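PDB 2YY7: L-threonine dehydrogenase from Flavobacterium frigidimaris, which probably catalyses the NAD-dependent oxidation of L-threonine at its 3-hydroxyl group, as an epimerase-like member of the short-chain dehydrogenase/reductase superfamily. Local coordinates for residues A[19-22]-A[23-27]. Numbering follows the deposited sequence.
Sequences TQKL and RKLYG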
ATOM      1  N   THR A  19     -18.343  -8.084 -20.570  1.00 13.35           N
ATOM      2  CA  THR A  19     -19.325  -7.269 -21.277  1.00 13.41           C
ATOM      3  C   THR A  19     -20.388  -8.152 -21.935  1.00 14.66           C
ATOM      4  O   THR A  19     -21.583  -7.861 -21.860  1.00 13.59           O
ATOM      5  CB  THR A  19     -18.644  -6.406 -22.368  1.00 13.98           C
ATOM      6  OG1 THR A  19     -17.676  -5.542 -21.760  1.00 10.76           O
ATOM      7  CG2 THR A  19     -19.678  -5.552 -23.104  1.00 13.17           C
ATOM      8  N   GLN A  20     -19.951  -9.234 -22.572  1.00 15.92           N
ATOM      9  CA  GLN A  20     -20.873 -10.145 -23.245  1.00 18.66           C
ATOM     10  C   GLN A  20     -21.841 -10.792 -22.262  1.00 17.14           C
ATOM     11  O   GLN A  20     -23.049 -10.807 -22.491  1.00 16.58           O
ATOM     12  CB  GLN A  20     -20.098 -11.236 -23.992  1.00 18.66           C
ATOM     13  CG  GLN A  20     -20.975 -12.147 -24.849  1.00 23.94           C
ATOM     14  CD  GLN A  20     -20.175 -13.224 -25.573  1.00 25.23           C
ATOM     15  OE1 GLN A  20     -19.513 -14.052 -24.943  1.00 33.66           O
ATOM     16  NE2 GLN A  20     -20.233 -13.213 -26.901  1.00 31.80           N
ATOM     17  N   LYS A  21     -21.307 -11.318 -21.166  1.00 16.27           N
ATOM     18  CA  LYS A  21     -22.130 -11.973 -20.155  1.00 15.62           C
ATOM     19  C   LYS A  21     -23.116 -11.004 -19.503  1.00 14.69           C
ATOM     20  O   LYS A  21     -24.286 -11.333 -19.306  1.00 13.59           O
ATOM     21  CB  LYS A  21     -21.237 -12.606 -19.089  1.00 16.12           C
ATOM     22  CG  LYS A  21     -21.986 -13.394 -18.022  1.00 21.21           C
ATOM     23  CD  LYS A  21     -22.770 -14.557 -18.602  1.00 29.25           C
ATOM     24  CE  LYS A  21     -23.465 -15.339 -17.496  1.00 34.68           C
ATOM     25  NZ  LYS A  21     -24.277 -16.467 -18.024  1.00 38.31           N
ATOM     26  N   LEU A  22     -22.647  -9.809 -19.169  1.00 13.87           N
ATOM     27  CA  LEU A  22     -23.515  -8.814 -18.552  1.00 14.29           C
ATOM     28  C   LEU A  22     -24.658  -8.433 -19.496  1.00 14.68           C
ATOM     29  O   LEU A  22     -25.798  -8.256 -19.065  1.00 14.65           O
ATOM     30  CB  LEU A  22     -22.696  -7.576 -18.181  1.00 13.76           C
ATOM     31  CG  LEU A  22     -22.419  -7.279 -16.702  1.00 15.19           C
ATOM     32  CD1 LEU A  22     -22.503  -8.532 -15.858  1.00 14.02           C
ATOM     33  CD2 LEU A  22     -21.044  -6.628 -16.583  1.00 13.48           C
ATOM     34  N   ARG A  23     -24.353  -8.309 -20.785  1.00 14.53           N
ATOM     35  CA  ARG A  23     -25.366  -7.952 -21.773  1.00 14.95           C
ATOM     36  C   ARG A  23     -26.424  -9.042 -21.949  1.00 16.52           C
ATOM     37  O   ARG A  23     -27.579  -8.745 -22.260  1.00 16.41           O
ATOM     38  CB  ARG A  23     -24.704  -7.616 -23.117  1.00 13.59           C
ATOM     39  CG  ARG A  23     -24.063  -6.229 -23.115  1.00 13.81           C
ATOM     40  CD  ARG A  23     -23.299  -5.912 -24.385  1.00 13.61           C
ATOM     41  NE  ARG A  23     -22.912  -4.503 -24.412  1.00 12.58           N
ATOM     42  CZ  ARG A  23     -22.005  -3.985 -25.235  1.00 12.46           C
ATOM     43  NH1 ARG A  23     -21.374  -4.757 -26.111  1.00 13.05           N
ATOM     44  NH2 ARG A  23     -21.733  -2.687 -25.186  1.00 12.35           N
ATOM     45  N   LYS A  24     -26.033 -10.298 -21.744  1.00 17.78           N
ATOM     46  CA  LYS A  24     -26.966 -11.413 -21.856  1.00 19.38           C
ATOM     47  C   LYS A  24     -27.909 -11.416 -20.657  1.00 19.54           C
ATOM     48  O   LYS A  24     -29.091 -11.738 -20.781  1.00 18.37           O
ATOM     49  CB  LYS A  24     -26.212 -12.744 -21.903  1.00 20.67           C
ATOM     50  CG  LYS A  24     -25.418 -12.969 -23.180  1.00 24.90           C
ATOM     51  CD  LYS A  24     -24.584 -14.246 -23.128  1.00 30.95           C
ATOM     52  CE  LYS A  24     -25.440 -15.499 -22.971  1.00 37.37           C
ATOM     53  NZ  LYS A  24     -26.021 -15.639 -21.603  1.00 41.16           N
ATOM     54  N   LEU A  25     -27.374 -11.043 -19.498  1.00 19.52           N
ATOM     55  CA  LEU A  25     -28.140 -11.016 -18.260  1.00 20.48           C
ATOM     56  C   LEU A  25     -29.004  -9.780 -18.076  1.00 20.72           C
ATOM     57  O   LEU A  25     -30.134  -9.885 -17.604  1.00 21.25           O
ATOM     58  CB  LEU A  25     -27.204 -11.125 -17.051  1.00 20.32           C
ATOM     59  CG  LEU A  25     -26.376 -12.391 -16.823  1.00 23.76           C
ATOM     60  CD1 LEU A  25     -25.507 -12.197 -15.586  1.00 25.35           C
ATOM     61  CD2 LEU A  25     -27.294 -13.597 -16.647  1.00 25.77           C
ATOM     62  N   TYR A  26     -28.489  -8.611 -18.445  1.00 20.36           N
ATOM     63  CA  TYR A  26     -29.247  -7.382 -18.241  1.00 20.76           C
ATOM     64  C   TYR A  26     -29.679  -6.610 -19.475  1.00 20.30           C
ATOM     65  O   TYR A  26     -30.340  -5.579 -19.353  1.00 21.30           O
ATOM     66  CB  TYR A  26     -28.470  -6.436 -17.322  1.00 21.26           C
ATOM     67  CG  TYR A  26     -28.103  -7.039 -15.982  1.00 22.49           C
ATOM     68  CD1 TYR A  26     -26.813  -7.498 -15.736  1.00 22.66           C
ATOM     69  CD2 TYR A  26     -29.047  -7.153 -14.963  1.00 21.90           C
ATOM     70  CE1 TYR A  26     -26.467  -8.056 -14.509  1.00 22.85           C
ATOM     71  CE2 TYR A  26     -28.709  -7.712 -13.727  1.00 24.11           C
ATOM     72  CZ  TYR A  26     -27.419  -8.159 -13.510  1.00 23.18           C
ATOM     73  OH  TYR A  26     -27.069  -8.711 -12.297  1.00 24.52           O
ATOM     74  N   GLY A  27     -29.317  -7.089 -20.657  1.00 19.06           N
ATOM     75  CA  GLY A  27     -29.709  -6.384 -21.864  1.00 18.46           C
ATOM     76  C   GLY A  27     -28.543  -5.678 -22.525  1.00 17.46           C
ATOM     77  O   GLY A  27     -27.716  -5.062 -21.858  1.00 16.20           O
TER
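Thr19 and Arg23, one helical turn apart, run side by side, and the methyl CG2 of Thr19 sits over one face of the Arg23 guanidinium, 3.5 Å from Arg23 CZ and displaced toward the rim of the group. Thr19 holds CG2 anti to its own nitrogen (OG1 at chi1 -60°), which directs the methyl at that face, while Arg23 stays extended from CG to NE. The same two residues share a backbone hydrogen bond, Arg23 N to Thr19 O, of 3.0 Å. One turn on, Tyr26 N donates to Leu22 O at 2.8 Å with an N-H...O angle of 160°, and Leu22 CD1 lies 4.2 Å from Tyr26 CE1 in an apolar contact. On another side, Lys21 CE comes within 4.2 Å of Leu25 CG, and Lys21 NZ stands 4.1 Å from Lys24 NZ, a like-charge approach that is probably mildly unfavourable. All this is the C-terminal half of helix 13-26, the crossover helix of the first beta-alpha-beta unit of the NAD-binding Rossmann fold. The helix stops at Gly27, whose N still bonds to Arg23 O and whose phi of 108° suits glycine. Farther out, Leu22 packs on Ile5 and Ile7 of strand 5-8, and Ile224 of helix 216-228 meets Lys21, Leu22 and Leu25. Arg23 NH2 bonds to Val31 O at the start of strand 31-35, and NH1 reaches Val43 O weakly; a leucine in place of Arg23 would probably leave both carbonyls without these donors. Thr19 OG1 is hydrogen-bonded to Gly15 O one turn earlier.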